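Local coordinates for protein acetyl-CoA acetyltransferase (Bacillus anthracis, PDB 3SS6) that probably catalyses the reversible thiolase condensation of two acetyl-CoA molecules to acetoacetyl-CoA and free coenzyme A, at residues N6-A11 and L271-R276; A127-R132 and E141-V146; R276-S281 and E303-S308; S281-D286 and A295-K300. One frame throughout, in Å; residues are numbered along the deposited sequence.

Contact 1 of 4, residues N6-A11 and L271-R276; sequences NVVITA and LQPLAR
Backbone hydrogen bonds carry most of the pairing: Ile9 N donates to Ala275 O at 2.8 Å, in the carbonyl plane, while Leu274 N approaches Ile9 O nearly along the C=O axis, also at 2.8 Å. Ala275 N makes a weak third bond to the same Ile9 O (3.5 Å); Leu274 and Ala275 both face Ile9, a classic beta bulge. Where direct pairing ends, one water donates both to Thr10 O and to Gln272 O. This antiparallel union sets strand 7-19 beside strand 275-284 in the large mixed sheet, joining the N-terminal and C-terminal thiolase domains. Apolar contacts lie on both faces. Val8 CG2, in the crowded position between backbone N and carbonyl carbon, crosses the Pro273 ring obliquely and meets its CG at 3.7 Å; Ile9 CD1 stands 4.4 Å from Ala275 CB on the other face. Leu274 CD1 rests against Ala11 CA at 3.8 Å. Among the polar side chains, Arg276 bends at chi3 (66°) and runs alongside Asn6, guanidinium and amide planes 80° apart. Both address Glu263, Arg276 NH2 by a salt bridge, Asn6 ND2 by a hydrogen bond.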
loop_
_atom_site.group_PDB
_atom_site.type_symbol
_atom_site.label_atom_id
_atom_site.label_comp_id
_atom_site.label_asym_id
_atom_site.label_seq_id
_atom_site.Cartn_x
_atom_site.Cartn_y
_atom_site.Cartn_z
ATOM N N ASN A 6 21.116 -46.589 -0.114
ATOM C CA ASN A 6 21.884 -45.654 -0.925
ATOM C C ASN A 6 20.920 -44.802 -1.723
ATOM O O ASN A 6 19.886 -45.298 -2.175
ATOM C CB ASN A 6 22.808 -46.387 -1.900
ATOM C CG ASN A 6 23.916 -47.165 -1.203
ATOM O OD1 ASN A 6 24.182 -46.967 -0.020
ATOM N ND2 ASN A 6 24.594 -48.037 -1.962
ATOM N N VAL A 7 21.271 -43.535 -1.920
ATOM C CA VAL A 7 20.428 -42.594 -2.660
ATOM C C VAL A 7 21.016 -42.320 -4.047
ATOM O O VAL A 7 22.168 -41.907 -4.169
ATOM C CB VAL A 7 20.307 -41.278 -1.907
ATOM C CG1 VAL A 7 19.366 -40.320 -2.662
ATOM C CG2 VAL A 7 19.799 -41.531 -0.490
ATOM N N VAL A 8 20.226 -42.551 -5.088
ATOM C CA VAL A 8 20.667 -42.268 -6.446
ATOM C C VAL A 8 19.750 -41.243 -7.092
ATOM O O VAL A 8 18.631 -41.007 -6.635
ATOM C CB VAL A 8 20.762 -43.547 -7.324
ATOM C CG1 VAL A 8 21.766 -44.528 -6.714
ATOM C CG2 VAL A 8 19.403 -44.191 -7.487
ATOM N N ILE A 9 20.250 -40.623 -8.151
ATOM C CA ILE A 9 19.567 -39.530 -8.823
ATOM C C ILE A 9 19.325 -39.976 -10.252
ATOM O O ILE A 9 20.275 -40.304 -10.962
ATOM C CB ILE A 9 20.463 -38.273 -8.835
ATOM C CG1 ILE A 9 20.660 -37.750 -7.406
ATOM C CG2 ILE A 9 19.852 -37.173 -9.713
ATOM C CD1 ILE A 9 21.877 -36.852 -7.246
ATOM N N THR A 10 18.066 -39.989 -10.680
ATOM C CA THR A 10 17.748 -40.515 -12.016
ATOM C C THR A 10 17.420 -39.460 -13.078
ATOM O O THR A 10 17.348 -39.779 -14.278
ATOM C CB THR A 10 16.596 -41.539 -11.948
ATOM O OG1 THR A 10 15.420 -40.903 -11.437
ATOM C CG2 THR A 10 16.982 -42.712 -11.051
ATOM N N ALA A 11 17.216 -38.219 -12.645
ATOM C CA ALA A 11 16.981 -37.108 -13.562
ATOM C C ALA A 11 17.421 -35.841 -12.867
ATOM O O ALA A 11 17.382 -35.761 -11.636
ATOM C CB ALA A 11 15.498 -37.006 -13.959
ATOM N N LEU A 271 16.688 -49.000 -14.135
ATOM C CA LEU A 271 17.140 -47.656 -14.485
ATOM C C LEU A 271 18.628 -47.495 -14.226
ATOM O O LEU A 271 19.131 -47.922 -13.185
ATOM C CB LEU A 271 16.403 -46.600 -13.641
ATOM C CG LEU A 271 14.887 -46.485 -13.719
ATOM C CD1 LEU A 271 14.394 -45.414 -12.745
ATOM C CD2 LEU A 271 14.466 -46.140 -15.129
ATOM N N GLN A 272 19.329 -46.868 -15.168
ATOM C CA GLN A 272 20.701 -46.414 -14.931
ATOM C C GLN A 272 20.675 -44.991 -14.378
ATOM O O GLN A 272 20.374 -44.043 -15.104
ATOM C CB GLN A 272 21.510 -46.456 -16.230
ATOM C CG GLN A 272 22.923 -45.881 -16.127
ATOM C CD GLN A 272 23.776 -46.609 -15.105
ATOM O OE1 GLN A 272 24.184 -46.033 -14.093
ATOM N NE2 GLN A 272 24.046 -47.878 -15.362
ATOM N N PRO A 273 20.991 -44.830 -13.087
ATOM C CA PRO A 273 20.985 -43.474 -12.532
ATOM C C PRO A 273 22.115 -42.633 -13.103
ATOM O O PRO A 273 23.084 -43.175 -13.636
ATOM C CB PRO A 273 21.199 -43.702 -11.029
ATOM C CG PRO A 273 20.811 -45.162 -10.796
ATOM C CD PRO A 273 21.281 -45.845 -12.060
ATOM N N LEU A 274 21.964 -41.316 -12.992
ATOM C CA LEU A 274 22.985 -40.364 -13.409
ATOM C C LEU A 274 24.109 -40.306 -12.389
ATOM O O LEU A 274 25.273 -40.106 -12.750
ATOM C CB LEU A 274 22.381 -38.956 -13.529
ATOM C CG LEU A 274 21.231 -38.760 -14.509
ATOM C CD1 LEU A 274 20.649 -37.358 -14.346
ATOM C CD2 LEU A 274 21.703 -38.981 -15.941
ATOM N N ALA A 275 23.750 -40.459 -11.116
ATOM C CA ALA A 275 24.682 -40.191 -10.028
ATOM C C ALA A 275 24.175 -40.754 -8.708
ATOM O O ALA A 275 22.994 -41.067 -8.576
ATOM C CB ALA A 275 24.889 -38.675 -9.892
ATOM N N ARG A 276 25.079 -40.869 -7.736
ATOM C CA ARG A 276 24.702 -41.212 -6.370
ATOM C C ARG A 276 25.120 -40.097 -5.423
ATOM O O ARG A 276 26.064 -39.345 -5.694
ATOM C CB ARG A 276 25.341 -42.536 -5.932
ATOM C CG ARG A 276 26.860 -42.459 -5.732
ATOM C CD ARG A 276 27.430 -43.745 -5.093
ATOM N NE ARG A 276 27.291 -44.903 -5.976
ATOM C CZ ARG A 276 26.322 -45.808 -5.883
ATOM N NH1 ARG A 276 25.392 -45.708 -4.936
ATOM N NH2 ARG A 276 26.284 -46.823 -6.735
HETATM O O HOH W 1 18.147 -42.405 -15.067
#

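Contact 2 of 4, residues A127-R132 and E141-V146; sequences ALKQHR and EIRDTV. With SO4 (sulfate ion), chain E.
Lys129 and Arg143 cross obliquely, two like charges with Lys129 NZ 4.2 Å from Arg143 NE. The lysine bends at chi2 and chi4, the arginine at chi2 and chi3. Glu148 forms salt bridges with both and probably offsets their repulsion. Glu141 salt-bridges Arg143, its carboxylate carbon at the guanidinium edge, NH1 to OE1 at 3.0 Å, with the nitrogen above the carboxylate plane. On the opposite face Leu128 crosses Ile142 obliquely, CD2 touching CB at 3.8 Å. These side chains flank the beta hairpin 126-128/140-144, where Ala127 and Arg143 form an antiparallel hydrogen-bonded pair: Ala127 N to Arg143 O and Arg143 N to Ala127 O, each 2.8 Å. Residues of three other subunits reach this hairpin, and its sheet runs on into two of them, consistent with the tetramerisation loop of tetrameric thiolases; Asp144 bridges to Arg132 of the second subunit. Beyond the pair the two chains part around a water that accepts from Lys129 N and donates to Glu141 O and to a sulfate. This ion, probably from the crystallisation liquor, accepts a hydrogen bond from Glu141 N at 2.7 Å. Asp144 OD1 caps the following helix, accepting from Val146 N.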
loop_
_atom_site.group_PDB
_atom_site.type_symbol
_atom_site.label_atom_id
_atom_site.label_comp_id
_atom_site.label_asym_id
_atom_site.label_seq_id
_atom_site.Cartn_x
_atom_site.Cartn_y
_atom_site.Cartn_z
ATOM N N ALA A 127 5.579 -5.483 0.808
ATOM C CA ALA A 127 4.899 -5.720 2.083
ATOM C C ALA A 127 4.705 -4.411 2.844
ATOM O O ALA A 127 5.531 -3.498 2.761
ATOM C CB ALA A 127 5.698 -6.698 2.936
ATOM N N LEU A 128 3.612 -4.336 3.599
ATOM C CA LEU A 128 3.380 -3.226 4.524
ATOM C C LEU A 128 3.278 -3.793 5.938
ATOM O O LEU A 128 2.436 -4.652 6.213
ATOM C CB LEU A 128 2.102 -2.471 4.163
ATOM C CG LEU A 128 2.189 -1.531 2.954
ATOM C CD1 LEU A 128 0.811 -0.991 2.576
ATOM C CD2 LEU A 128 3.140 -0.378 3.254
ATOM N N LYS A 129 4.139 -3.321 6.831
ATOM C CA LYS A 129 4.204 -3.864 8.181
ATOM C C LYS A 129 3.251 -3.195 9.164
ATOM O O LYS A 129 2.962 -3.772 10.214
ATOM C CB LYS A 129 5.626 -3.766 8.748
ATOM C CG LYS A 129 6.720 -4.279 7.832
ATOM C CD LYS A 129 6.556 -5.735 7.476
ATOM C CE LYS A 129 7.668 -6.169 6.514
ATOM N NZ LYS A 129 9.025 -5.839 7.040
ATOM N N GLN A 130 2.773 -1.988 8.846
ATOM C CA GLN A 130 1.939 -1.240 9.785
ATOM C C GLN A 130 0.510 -1.101 9.299
ATOM O O GLN A 130 -0.286 -0.364 9.892
ATOM C CB GLN A 130 2.505 0.166 10.041
ATOM C CG GLN A 130 4.008 0.207 10.222
ATOM C CD GLN A 130 4.456 -0.491 11.481
ATOM O OE1 GLN A 130 3.686 -0.634 12.432
ATOM N NE2 GLN A 130 5.707 -0.946 11.493
ATOM N N HIS A 131 0.186 -1.789 8.207
ATOM C CA HIS A 131 -1.150 -1.692 7.643
ATOM C C HIS A 131 -2.219 -2.327 8.526
ATOM O O HIS A 131 -3.358 -1.851 8.575
ATOM C CB HIS A 131 -1.207 -2.319 6.242
ATOM C CG HIS A 131 -2.465 -1.976 5.510
ATOM N ND1 HIS A 131 -2.722 -0.703 5.047
ATOM C CD2 HIS A 131 -3.563 -2.716 5.219
ATOM C CE1 HIS A 131 -3.913 -0.679 4.476
ATOM N NE2 HIS A 131 -4.446 -1.886 4.569
ATOM N N ARG A 132 -1.865 -3.400 9.234
ATOM C CA ARG A 132 -2.871 -4.106 10.023
ATOM C C ARG A 132 -3.408 -3.285 11.195
ATOM O O ARG A 132 -4.620 -3.187 11.377
ATOM C CB ARG A 132 -2.337 -5.458 10.541
ATOM C CG ARG A 132 -3.436 -6.302 11.176
ATOM C CD ARG A 132 -2.942 -7.703 11.571
ATOM N NE ARG A 132 -2.300 -8.424 10.460
ATOM C CZ ARG A 132 -2.947 -9.109 9.520
ATOM N NH1 ARG A 132 -4.281 -9.159 9.520
ATOM N NH2 ARG A 132 -2.256 -9.718 8.551
ATOM N N GLU A 141 7.085 2.922 5.368
ATOM C CA GLU A 141 7.886 2.260 4.365
ATOM C C GLU A 141 7.132 1.121 3.717
ATOM O O GLU A 141 6.549 0.295 4.400
ATOM C CB GLU A 141 9.143 1.671 5.005
ATOM C CG GLU A 141 10.424 2.415 4.732
ATOM C CD GLU A 141 11.645 1.537 4.925
ATOM O OE1 GLU A 141 11.730 0.862 5.964
ATOM O OE2 GLU A 141 12.514 1.518 4.039
ATOM N N ILE A 142 7.148 1.073 2.396
ATOM C CA ILE A 142 6.610 -0.091 1.717
ATOM C C ILE A 142 7.814 -0.942 1.309
ATOM O O ILE A 142 8.694 -0.490 0.585
ATOM C CB ILE A 142 5.699 0.280 0.524
ATOM C CG1 ILE A 142 5.162 -0.989 -0.132
ATOM C CG2 ILE A 142 6.423 1.141 -0.489
ATOM C CD1 ILE A 142 4.041 -0.727 -1.107
ATOM N N ARG A 143 7.857 -2.164 1.824
ATOM C CA ARG A 143 9.091 -2.942 1.811
ATOM C C ARG A 143 9.174 -3.920 0.655
ATOM O O ARG A 143 8.262 -4.700 0.402
ATOM C CB ARG A 143 9.233 -3.692 3.140
ATOM C CG ARG A 143 9.235 -2.773 4.357
ATOM C CD ARG A 143 10.610 -2.142 4.594
ATOM N NE ARG A 143 11.597 -3.140 5.005
ATOM C CZ ARG A 143 12.847 -2.856 5.362
ATOM N NH1 ARG A 143 13.269 -1.598 5.363
ATOM N NH2 ARG A 143 13.680 -3.828 5.720
ATOM N N ASP A 144 10.287 -3.861 -0.062
ATOM C CA ASP A 144 10.541 -4.796 -1.150
ATOM C C ASP A 144 11.008 -6.122 -0.546
ATOM O O ASP A 144 12.049 -6.168 0.115
ATOM C CB ASP A 144 11.651 -4.210 -2.032
ATOM C CG ASP A 144 12.009 -5.102 -3.207
ATOM O OD1 ASP A 144 11.589 -6.279 -3.242
ATOM O OD2 ASP A 144 12.703 -4.603 -4.113
ATOM N N THR A 145 10.231 -7.189 -0.729
ATOM C CA THR A 145 10.599 -8.482 -0.132
ATOM C C THR A 145 11.942 -9.021 -0.647
ATOM O O THR A 145 12.647 -9.723 0.076
ATOM C CB THR A 145 9.507 -9.562 -0.310
ATOM O OG1 THR A 145 9.231 -9.756 -1.705
ATOM C CG2 THR A 145 8.232 -9.154 0.416
ATOM N N VAL A 146 12.289 -8.693 -1.884
ATOM C CA VAL A 146 13.583 -9.106 -2.428
ATOM C C VAL A 146 14.692 -8.365 -1.676
ATOM O O VAL A 146 15.678 -8.962 -1.239
ATOM C CB VAL A 146 13.679 -8.818 -3.939
ATOM C CG1 VAL A 146 15.129 -8.957 -4.434
ATOM C CG2 VAL A 146 12.749 -9.729 -4.723
HETATM S S SO4 E . 7.363 1.353 8.675
HETATM O O1 SO4 E . 7.301 -0.113 8.702
HETATM O O2 SO4 E . 8.697 1.762 8.254
HETATM O O3 SO4 E . 6.389 1.897 7.750
HETATM O O4 SO4 E . 7.098 1.872 10.012
HETATM O O HOH W 2 5.952 -1.257 6.206
#

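Contact 3 of 4, residues R276-S281 and E303-S308; sequences RIVGYS and EKVDWS
A single water is the best-held polar atom between the segments, and two donors grip it: Tyr280 N at 3.0 Å and Lys304 NZ at 2.5 Å. The water also lies over the centre of one face of the Tyr280 ring. Lys304 arrives by a curled route, bent at chi2, chi3 and chi4, so that its last carbon, CE, comes to 3.0 Å from Tyr280 O; Lys304 NZ stands 3.1 Å from the same oxygen. Further along, contact becomes apolar. Val305 CG1, anti to its own carbonyl carbon, packs on Val278 O (3.6 Å) and Gly279 CA (3.8 Å), in the place a beta carbon on the glycine would take. Its other methyl, CG2, sits above one face of the Trp307 ring, offset toward the rim. Val278 CG2 reaches the six-membered end of that indole, touching CZ2 at 3.7 Å, and the two side chains cross at about a right angle. Asp306, just after the helix, has positive phi (63°), and Trp307 beyond it points back to the strand. Val278 and Gly279 both face Phe390, a classic beta bulge in strand 275-284. The C-terminal end of helix 294-305 packs on one face of that strand, with Trp307 spreading onto strands 374-381 and 385-393, while Tyr280 points to the other side, packing on helix 93-107 and hydrogen-bonding Gln106.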
loop_
_atom_site.group_PDB
_atom_site.type_symbol
_atom_site.label_atom_id
_atom_site.label_comp_id
_atom_site.label_asym_id
_atom_site.label_seq_id
_atom_site.Cartn_x
_atom_site.Cartn_y
_atom_site.Cartn_z
ATOM N N ARG A 276 25.079 -40.869 -7.736
ATOM C CA ARG A 276 24.702 -41.212 -6.370
ATOM C C ARG A 276 25.120 -40.097 -5.423
ATOM O O ARG A 276 26.064 -39.345 -5.694
ATOM C CB ARG A 276 25.341 -42.536 -5.932
ATOM C CG ARG A 276 26.860 -42.459 -5.732
ATOM C CD ARG A 276 27.430 -43.745 -5.093
ATOM N NE ARG A 276 27.291 -44.903 -5.976
ATOM C CZ ARG A 276 26.322 -45.808 -5.883
ATOM N NH1 ARG A 276 25.392 -45.708 -4.936
ATOM N NH2 ARG A 276 26.284 -46.823 -6.735
ATOM N N ILE A 277 24.405 -39.976 -4.314
ATOM C CA ILE A 277 24.826 -39.059 -3.266
ATOM C C ILE A 277 25.690 -39.831 -2.275
ATOM O O ILE A 277 25.272 -40.875 -1.758
ATOM C CB ILE A 277 23.615 -38.419 -2.561
ATOM C CG1 ILE A 277 22.897 -37.473 -3.525
ATOM C CG2 ILE A 277 24.080 -37.634 -1.332
ATOM C CD1 ILE A 277 21.536 -36.962 -3.039
ATOM N N VAL A 278 26.907 -39.354 -2.022
ATOM C CA VAL A 278 27.748 -40.035 -1.036
ATOM C C VAL A 278 27.843 -39.335 0.320
ATOM O O VAL A 278 28.278 -39.948 1.291
ATOM C CB VAL A 278 29.163 -40.352 -1.569
ATOM C CG1 VAL A 278 29.082 -41.319 -2.757
ATOM C CG2 VAL A 278 29.891 -39.092 -1.947
ATOM N N GLY A 279 27.435 -38.067 0.390
ATOM C CA GLY A 279 27.455 -37.346 1.655
ATOM C C GLY A 279 27.001 -35.908 1.529
ATOM O O GLY A 279 26.846 -35.393 0.432
ATOM N N TYR A 280 26.762 -35.268 2.668
ATOM C CA TYR A 280 26.408 -33.854 2.698
ATOM C C TYR A 280 26.741 -33.303 4.063
ATOM O O TYR A 280 26.817 -34.058 5.041
ATOM C CB TYR A 280 24.918 -33.625 2.363
ATOM C CG TYR A 280 23.985 -34.620 3.020
ATOM C CD1 TYR A 280 23.524 -34.424 4.319
ATOM C CD2 TYR A 280 23.582 -35.769 2.348
ATOM C CE1 TYR A 280 22.687 -35.344 4.920
ATOM C CE2 TYR A 280 22.745 -36.690 2.942
ATOM C CZ TYR A 280 22.296 -36.469 4.232
ATOM O OH TYR A 280 21.468 -37.383 4.849
ATOM N N SER A 281 26.953 -31.991 4.140
ATOM C CA SER A 281 27.364 -31.381 5.394
ATOM C C SER A 281 26.885 -29.935 5.510
ATOM O O SER A 281 26.649 -29.261 4.505
ATOM C CB SER A 281 28.884 -31.432 5.514
ATOM O OG SER A 281 29.469 -30.813 4.388
ATOM N N GLU A 303 35.764 -35.042 5.481
ATOM C CA GLU A 303 36.110 -35.920 6.590
ATOM C C GLU A 303 35.106 -37.062 6.666
ATOM O O GLU A 303 35.469 -38.210 6.916
ATOM C CB GLU A 303 36.110 -35.133 7.903
ATOM C CG GLU A 303 37.371 -35.293 8.735
ATOM C CD GLU A 303 37.545 -36.698 9.278
ATOM O OE1 GLU A 303 36.540 -37.438 9.351
ATOM O OE2 GLU A 303 38.687 -37.063 9.634
ATOM N N LYS A 304 33.839 -36.732 6.436
ATOM C CA LYS A 304 32.757 -37.705 6.514
ATOM C C LYS A 304 32.806 -38.738 5.397
ATOM O O LYS A 304 32.558 -39.915 5.633
ATOM C CB LYS A 304 31.397 -36.996 6.505
ATOM C CG LYS A 304 30.928 -36.516 7.872
ATOM C CD LYS A 304 30.118 -35.225 7.773
ATOM C CE LYS A 304 29.100 -35.275 6.640
ATOM N NZ LYS A 304 28.035 -36.284 6.885
ATOM N N VAL A 305 33.121 -38.301 4.180
ATOM C CA VAL A 305 33.118 -39.200 3.029
ATOM C C VAL A 305 34.494 -39.775 2.733
ATOM O O VAL A 305 34.648 -40.602 1.835
ATOM C CB VAL A 305 32.566 -38.519 1.755
ATOM C CG1 VAL A 305 31.183 -37.947 2.022
ATOM C CG2 VAL A 305 33.513 -37.441 1.266
ATOM N N ASP A 306 35.489 -39.330 3.492
ATOM C CA ASP A 306 36.838 -39.854 3.374
ATOM C C ASP A 306 37.420 -39.559 1.992
ATOM O O ASP A 306 38.052 -40.419 1.370
ATOM C CB ASP A 306 36.856 -41.358 3.672
ATOM C CG ASP A 306 38.263 -41.908 3.815
ATOM O OD1 ASP A 306 39.182 -41.126 4.146
ATOM O OD2 ASP A 306 38.444 -43.127 3.599
ATOM N N TRP A 307 37.183 -38.340 1.516
ATOM C CA TRP A 307 37.838 -37.841 0.314
ATOM C C TRP A 307 38.876 -36.811 0.715
ATOM O O TRP A 307 38.715 -36.107 1.715
ATOM C CB TRP A 307 36.858 -37.121 -0.607
ATOM C CG TRP A 307 35.860 -37.951 -1.328
ATOM C CD1 TRP A 307 35.678 -39.304 -1.243
ATOM C CD2 TRP A 307 34.887 -37.471 -2.265
ATOM N NE1 TRP A 307 34.648 -39.691 -2.073
ATOM C CE2 TRP A 307 34.147 -38.584 -2.709
ATOM C CE3 TRP A 307 34.570 -36.202 -2.772
ATOM C CZ2 TRP A 307 33.111 -38.470 -3.630
ATOM C CZ3 TRP A 307 33.530 -36.092 -3.686
ATOM C CH2 TRP A 307 32.814 -37.217 -4.099
ATOM N N SER A 308 39.931 -36.704 -0.083
ATOM C CA SER A 308 40.781 -35.533 -0.030
ATOM C C SER A 308 40.131 -34.523 -0.961
ATOM O O SER A 308 39.367 -34.887 -1.856
ATOM C CB SER A 308 42.189 -35.854 -0.517
ATOM O OG SER A 308 42.195 -36.073 -1.918
HETATM O O HOH W 3 26.821 -37.295 4.900
#

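Contact 4 of 4, residues S281-D286 and A295-K300; sequences SVAGVD and APAIRK
Strand 281-284 and helix 295-300 run in roughly opposed directions, their axes 140° apart and 6.8 Å distant at closest approach, with Ala283 CA and Ala297 CA the nearest pair. This is helix-on-sheet packing of the layered alpha/beta thiolase fold: strand 275-284 leads by a short connection into helix 294-305, which folds back across it. Ala283 CB settles against Pro296 CB, 3.8 Å away, and Ala297, its CB to the Ala297 CB 4.2 Å. Pro296 extends the apolar patch toward the end of the strand, where its CG meets Val285 CG1 at 3.7 Å, the two side chains crossing at about a right angle. Polar bonds close the other end. Ser281 OG, in the crowded position between its backbone N and carbonyl carbon, donates to Ala297 O at 2.6 Å from above the carbonyl plane. Lys300 leaves the helix fully extended, CG anti to the backbone N (chi1 -176°) and every later torsion also near 180°, so that it reaches the backbone of the strand at Val282. A water bonded to Val282 N takes a second, weak bond from the ammonium. Lys300 NZ itself donates to Val282 O at 2.9 Å, nearly along the C=O axis.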
loop_
_atom_site.group_PDB
_atom_site.type_symbol
_atom_site.label_atom_id
_atom_site.label_comp_id
_atom_site.label_asym_id
_atom_site.label_seq_id
_atom_site.Cartn_x
_atom_site.Cartn_y
_atom_site.Cartn_z
ATOM N N SER A 281 26.953 -31.991 4.140
ATOM C CA SER A 281 27.364 -31.381 5.394
ATOM C C SER A 281 26.885 -29.935 5.510
ATOM O O SER A 281 26.649 -29.261 4.505
ATOM C CB SER A 281 28.884 -31.432 5.514
ATOM O OG SER A 281 29.469 -30.813 4.388
ATOM N N VAL A 282 26.755 -29.477 6.751
ATOM C CA VAL A 282 26.272 -28.127 7.051
ATOM C C VAL A 282 27.148 -27.532 8.152
ATOM O O VAL A 282 27.414 -28.189 9.162
ATOM C CB VAL A 282 24.805 -28.166 7.551
ATOM C CG1 VAL A 282 24.331 -26.777 7.946
ATOM C CG2 VAL A 282 23.891 -28.758 6.482
ATOM N N ALA A 283 27.596 -26.293 7.968
ATOM C CA ALA A 283 28.439 -25.647 8.980
ATOM C C ALA A 283 27.977 -24.216 9.239
ATOM O O ALA A 283 27.626 -23.493 8.310
ATOM C CB ALA A 283 29.908 -25.664 8.535
ATOM N N GLY A 284 27.947 -23.818 10.504
ATOM C CA GLY A 284 27.577 -22.455 10.847
ATOM C C GLY A 284 28.766 -21.544 11.099
ATOM O O GLY A 284 29.718 -21.921 11.786
ATOM N N VAL A 285 28.689 -20.326 10.566
ATOM C CA VAL A 285 29.752 -19.334 10.728
ATOM C C VAL A 285 29.186 -17.975 11.109
ATOM O O VAL A 285 27.968 -17.815 11.228
ATOM C CB VAL A 285 30.563 -19.169 9.420
ATOM C CG1 VAL A 285 31.277 -20.464 9.066
ATOM C CG2 VAL A 285 29.653 -18.719 8.272
ATOM N N ASP A 286 30.076 -17.001 11.295
ATOM C CA ASP A 286 29.695 -15.612 11.587
ATOM C C ASP A 286 28.873 -15.020 10.435
ATOM O O ASP A 286 29.350 -14.948 9.304
ATOM C CB ASP A 286 30.961 -14.773 11.797
ATOM C CG ASP A 286 30.668 -13.322 12.166
ATOM O OD1 ASP A 286 29.489 -12.901 12.133
ATOM O OD2 ASP A 286 31.633 -12.594 12.487
ATOM N N ALA A 295 33.829 -23.179 3.197
ATOM C CA ALA A 295 35.107 -23.737 3.656
ATOM C C ALA A 295 34.923 -24.791 4.759
ATOM O O ALA A 295 35.302 -25.956 4.584
ATOM C CB ALA A 295 36.077 -22.625 4.088
ATOM N N PRO A 296 34.333 -24.400 5.902
ATOM C CA PRO A 296 34.113 -25.427 6.926
ATOM C C PRO A 296 33.122 -26.516 6.494
ATOM O O PRO A 296 33.259 -27.649 6.955
ATOM C CB PRO A 296 33.557 -24.631 8.118
ATOM C CG PRO A 296 33.024 -23.371 7.525
ATOM C CD PRO A 296 33.928 -23.059 6.365
ATOM N N ALA A 297 32.147 -26.187 5.648
ATOM C CA ALA A 297 31.191 -27.196 5.189
ATOM C C ALA A 297 31.898 -28.252 4.354
ATOM O O ALA A 297 31.687 -29.451 4.537
ATOM C CB ALA A 297 30.056 -26.555 4.391
ATOM N N ILE A 298 32.759 -27.801 3.451
ATOM C CA ILE A 298 33.509 -28.736 2.614
ATOM C C ILE A 298 34.487 -29.559 3.452
ATOM O O ILE A 298 34.558 -30.781 3.306
ATOM C CB ILE A 298 34.206 -28.020 1.443
ATOM C CG1 ILE A 298 33.149 -27.548 0.432
ATOM C CG2 ILE A 298 35.238 -28.941 0.767
ATOM C CD1 ILE A 298 33.696 -26.647 -0.665
ATOM N N ARG A 299 35.222 -28.909 4.350
ATOM C CA ARG A 299 36.174 -29.640 5.186
ATOM C C ARG A 299 35.464 -30.702 6.013
ATOM O O ARG A 299 35.917 -31.843 6.082
ATOM C CB ARG A 299 36.974 -28.686 6.077
ATOM C CG ARG A 299 37.917 -27.787 5.288
ATOM C CD ARG A 299 38.796 -26.928 6.185
ATOM N NE ARG A 299 39.952 -26.414 5.452
ATOM C CZ ARG A 299 40.311 -25.133 5.406
ATOM N NH1 ARG A 299 39.610 -24.215 6.056
ATOM N NH2 ARG A 299 41.381 -24.772 4.711
ATOM N N LYS A 300 34.341 -30.319 6.619
ATOM C CA LYS A 300 33.550 -31.225 7.452
ATOM C C LYS A 300 33.076 -32.429 6.642
ATOM O O LYS A 300 33.186 -33.585 7.084
ATOM C CB LYS A 300 32.349 -30.464 8.029
ATOM C CG LYS A 300 31.470 -31.237 8.999
ATOM C CD LYS A 300 30.393 -30.315 9.569
ATOM C CE LYS A 300 29.471 -31.024 10.550
ATOM N NZ LYS A 300 28.473 -30.073 11.119
HETATM O O HOH W 4 26.661 -31.752 8.945
#

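Contacts 1, 3 and 4 follow one another along strand 275-284, whereas contact 2 stands apart, its centre about 44 Å from that of contact 1 and across the chain's centre. Contact 1 is the most buried: strand pairs with strand, so main-chain bonds dominate, and Val7 O probably hydrogen-bonds Ile277 N, carrying the pairing into the strand of contact 3. Contacts 3 and 4 are partly buried, share Ser281 and set helix 294-305 against that strand; apolar groups pack in both, but Lys304 meets the strand through a water, Lys300 by a direct bond to a carbonyl. Contact 2, partly buried and also strand pairing, is instead rich in charge and hemmed in by other subunits.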